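Local atomic coordinates of glyoxalase family protein (Bacillus cereus, PDB entry 1ZSW), a protein that is of unknown detailed function but binds a zinc ion and belongs to the glyoxalase/bleomycin resistance/dioxygenase superfamily. Residues R189-M194 with Q212-Q217. Sequence-based numbering, arbitrary orientation. Where two conformers were deposited one is given.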
ATOM      1  N   ARG A 189     -13.653  10.282  10.588  0.60 19.31           N
ATOM      2  CA  ARG A 189     -14.658  10.910  11.498  0.60 19.75           C
ATOM      3  C   ARG A 189     -15.464   9.881  12.264  0.60 21.49           C
ATOM      4  O   ARG A 189     -15.812  10.098  13.446  0.60 21.63           O
ATOM      5  CB  ARG A 189     -15.622  11.787  10.700  0.60 20.49           C
ATOM      6  CG  ARG A 189     -14.975  13.009  10.068  0.60 20.63           C
ATOM      7  CD  ARG A 189     -15.135  14.291  10.965  0.60 26.89           C
ATOM      8  NE  ARG A 189     -14.625  15.482  10.275  0.60 30.08           N
ATOM      9  CZ  ARG A 189     -14.980  15.830   9.041  0.60 27.87           C
ATOM     10  NH1 ARG A 189     -15.886  15.113   8.388  0.60 34.36           N
ATOM     11  NH2 ARG A 189     -14.440  16.874   8.452  0.60 23.46           N
ATOM     12  N   ARG A 190     -15.804   8.790  11.584  1.00 21.01           N
ATOM     13  CA  ARG A 190     -16.666   7.728  12.133  1.00 22.44           C
ATOM     14  C   ARG A 190     -15.943   6.392  12.215  1.00 23.52           C
ATOM     15  O   ARG A 190     -16.007   5.556  11.302  1.00 20.63           O
ATOM     16  CB  ARG A 190     -17.944   7.595  11.289  1.00 24.77           C
ATOM     17  CG  ARG A 190     -18.805   8.839  11.295  1.00 24.91           C
ATOM     18  CD  ARG A 190     -19.526   9.017  12.632  1.00 32.49           C
ATOM     19  NE  ARG A 190     -20.251   7.820  13.074  1.00 30.55           N
ATOM     20  CZ  ARG A 190     -21.566   7.627  12.970  1.00 33.74           C
ATOM     21  NH1 ARG A 190     -22.342   8.540  12.387  1.00 33.91           N
ATOM     22  NH2 ARG A 190     -22.100   6.488  13.413  1.00 28.73           N
ATOM     23  N   LEU A 191     -15.258   6.192  13.329  1.00 22.71           N
ATOM     24  CA  LEU A 191     -14.524   4.968  13.586  1.00 22.67           C
ATOM     25  C   LEU A 191     -15.441   3.745  13.627  1.00 21.42           C
ATOM     26  O   LEU A 191     -15.082   2.676  13.132  1.00 23.88           O
ATOM     27  CB  LEU A 191     -13.738   5.144  14.901  1.00 22.98           C
ATOM     28  CG  LEU A 191     -12.824   4.012  15.371  1.00 26.37           C
ATOM     29  CD1 LEU A 191     -11.664   4.564  16.195  1.00 24.71           C
ATOM     30  CD2 LEU A 191     -13.607   2.944  16.136  1.00 29.43           C
ATOM     31  N   ASP A 192     -16.654   3.903  14.173  1.00 22.59           N
ATOM     32  CA  ASP A 192     -17.609   2.783  14.202  1.00 22.32           C
ATOM     33  C   ASP A 192     -17.980   2.265  12.825  1.00 22.72           C
ATOM     34  O   ASP A 192     -18.087   1.055  12.601  1.00 24.29           O
ATOM     35  CB  ASP A 192     -18.881   3.158  15.005  1.00 26.31           C
ATOM     36  CG  ASP A 192     -19.602   4.397  14.463  1.00 32.10           C
ATOM     37  OD1 ASP A 192     -18.966   5.286  13.849  1.00 30.39           O
ATOM     38  OD2 ASP A 192     -20.834   4.509  14.688  1.00 36.52           O
ATOM     39  N   LYS A 193     -18.148   3.191  11.896  1.00 21.09           N
ATOM     40  CA  LYS A 193     -18.539   2.822  10.534  1.00 22.37           C
ATOM     41  C   LYS A 193     -17.384   2.103   9.855  1.00 20.63           C
ATOM     42  O   LYS A 193     -17.607   1.113   9.147  1.00 21.35           O
ATOM     43  CB  LYS A 193     -18.991   4.071   9.759  1.00 24.12           C
ATOM     44  CG  LYS A 193     -20.251   4.740  10.359  0.70 26.87           C
ATOM     45  CD  LYS A 193     -20.929   5.624   9.321  0.70 32.75           C
ATOM     46  CE  LYS A 193     -22.462   5.585   9.444  0.70 37.18           C
ATOM     47  NZ  LYS A 193     -23.053   4.303   8.921  0.70 42.54           N
ATOM     48  N   MET A 194     -16.160   2.574  10.065  1.00 20.69           N
ATOM     49  CA  MET A 194     -14.997   1.915   9.456  1.00 20.60           C
ATOM     50  C   MET A 194     -14.801   0.518  10.038  1.00 20.73           C
ATOM     51  O   MET A 194     -14.567  -0.455   9.306  1.00 19.96           O
ATOM     52  CB  MET A 194     -13.718   2.771   9.609  1.00 19.87           C
ATOM     53  CG  MET A 194     -12.443   2.089   9.059  1.00 19.52           C
ATOM     54  SD  MET A 194     -12.524   1.725   7.282  1.00 21.76           S
ATOM     55  CE  MET A 194     -12.330   3.349   6.687  1.00 20.47           C
ATOM     56  N   GLN A 212     -10.991   6.358  20.443  0.60 28.99           N
ATOM     57  CA  GLN A 212      -9.919   7.123  19.826  0.60 27.17           C
ATOM     58  C   GLN A 212      -9.226   6.323  18.725  0.60 25.44           C
ATOM     59  O   GLN A 212      -8.792   6.889  17.722  0.60 24.86           O
ATOM     60  CB  GLN A 212      -8.877   7.543  20.876  0.60 28.77           C
ATOM     61  CG  GLN A 212      -9.368   8.628  21.868  0.60 30.98           C
ATOM     62  CD  GLN A 212     -10.330   8.079  22.922  0.60 33.70           C
ATOM     63  OE1 GLN A 212     -10.019   7.115  23.630  0.60 36.64           O
ATOM     64  NE2 GLN A 212     -11.508   8.690  23.024  0.60 36.05           N
ATOM     65  N   GLU A 213      -9.097   5.025  18.941  1.00 25.60           N
ATOM     66  CA  GLU A 213      -8.306   4.162  18.009  1.00 24.54           C
ATOM     67  C   GLU A 213      -8.709   2.719  18.064  1.00 25.57           C
ATOM     68  O   GLU A 213      -9.063   2.187  19.118  1.00 25.22           O
ATOM     69  CB  GLU A 213      -6.822   4.264  18.349  1.00 23.23           C
ATOM     70  CG  GLU A 213      -5.934   3.442  17.375  1.00 27.86           C
ATOM     71  CD  GLU A 213      -4.476   3.629  17.639  1.00 35.19           C
ATOM     72  OE1 GLU A 213      -3.944   4.692  17.260  1.00 38.39           O
ATOM     73  OE2 GLU A 213      -3.864   2.709  18.229  1.00 36.41           O
ATOM     74  N   ALA A 214      -8.652   2.026  16.930  1.00 22.30           N
ATOM     75  CA  ALA A 214      -8.957   0.616  16.939  1.00 22.03           C
ATOM     76  C   ALA A 214      -7.934  -0.015  15.996  1.00 25.38           C
ATOM     77  O   ALA A 214      -7.386   0.679  15.114  1.00 26.08           O
ATOM     78  CB  ALA A 214     -10.380   0.351  16.494  1.00 24.14           C
ATOM     79  N   ILE A 215      -7.637  -1.286  16.207  1.00 23.57           N
ATOM     80  CA  ILE A 215      -6.610  -1.975  15.395  1.00 23.22           C
ATOM     81  C   ILE A 215      -7.207  -3.255  14.888  1.00 22.26           C
ATOM     82  O   ILE A 215      -7.846  -3.975  15.640  1.00 22.05           O
ATOM     83  CB  ILE A 215      -5.293  -2.206  16.185  1.00 21.90           C
ATOM     84  CG1 ILE A 215      -4.661  -0.853  16.562  1.00 23.85           C
ATOM     85  CG2 ILE A 215      -4.331  -3.084  15.371  1.00 24.63           C
ATOM     86  CD1 ILE A 215      -3.251  -0.996  17.238  1.00 25.32           C
ATOM     87  N   PHE A 216      -7.050  -3.549  13.575  1.00 18.10           N
ATOM     88  CA  PHE A 216      -7.666  -4.696  12.954  1.00 17.62           C
ATOM     89  C   PHE A 216      -6.603  -5.413  12.165  1.00 18.21           C
ATOM     90  O   PHE A 216      -5.654  -4.765  11.662  1.00 19.76           O
ATOM     91  CB  PHE A 216      -8.774  -4.256  11.957  1.00 19.72           C
ATOM     92  CG  PHE A 216      -9.858  -3.462  12.609  1.00 20.12           C
ATOM     93  CD1 PHE A 216     -10.978  -4.102  13.149  1.00 22.82           C
ATOM     94  CD2 PHE A 216      -9.741  -2.075  12.724  1.00 20.60           C
ATOM     95  CE1 PHE A 216     -11.971  -3.340  13.825  1.00 23.80           C
ATOM     96  CE2 PHE A 216     -10.753  -1.314  13.372  1.00 23.10           C
ATOM     97  CZ  PHE A 216     -11.850  -1.955  13.905  1.00 24.57           C
ATOM     98  N   GLN A 217      -6.757  -6.719  12.083  1.00 19.04           N
ATOM     99  CA  GLN A 217      -5.863  -7.564  11.315  1.00 18.78           C
ATOM    100  C   GLN A 217      -6.643  -8.402  10.314  1.00 20.03           C
ATOM    101  O   GLN A 217      -7.680  -9.004  10.623  1.00 20.31           O
ATOM    102  CB  GLN A 217      -5.024  -8.460  12.248  1.00 19.39           C
ATOM    103  CG  GLN A 217      -3.953  -7.686  12.937  1.00 21.49           C
ATOM    104  CD  GLN A 217      -3.344  -8.391  14.125  1.00 23.98           C
ATOM    105  OE1 GLN A 217      -2.332  -7.933  14.655  1.00 28.47           O
ATOM    106  NE2 GLN A 217      -3.967  -9.471  14.560  1.00 20.93           N
TER
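Leu-191, in the first turn of helix 191-201, lays its isobutyl group against strand 213-217 at Glu-213 and Ala-214, a helix-on-sheet packing within a beta-alpha-beta-beta-beta module of the glyoxalase (vicinal oxygen chelate) fold. In this module the helix follows strand 180-188 and packs on a face of the sheet that strands 205-209, 213-217 and 227-231 complete. CG of Leu-191 stands anti to the backbone N (chi1 -177°), which carries both methyls out from the helix toward the strand, where they divide the work. CD1 comes down on the main chain, 3.8 Å from Glu-213 N and 4.0 Å from Ala-214 N. CD2 meets the methyl of Ala-214 instead, with 4.2 Å between Leu-191 CD2 and Ala-214 CB. No hydrogen bond crosses the contact; van der Waals packing of the leucine methyls holds it. The backbone N of Glu-213, beneath the leucine methyl, is taken up by the side-chain oxygen OD1 of Asn-210.

Ala-214 and Phe-216, alternate residues of the strand, both start their side chains toward the helix, while Glu-213 starts away from it. The Phe-216 ring carries the packing further along the helix, reaching Ala-195, Leu-198 and Thr-199, and Met-194 turns its end away from strand 213-217 and rests on Val-229 of the adjoining strand.

On the exposed side of the same helical turn, Arg-190, the N-cap residue, holds Asp-192 side-on in a salt bridge with two hydrogen bonds. Arg-190 NE reaches Asp-192 OD1 at 2.9 Å, while Arg-190 NH2 lies 2.7 Å from Asp-192 OD2. Each oxygen accepts through its syn lone pair, and OD2 sits just 2° out of the guanidinium plane.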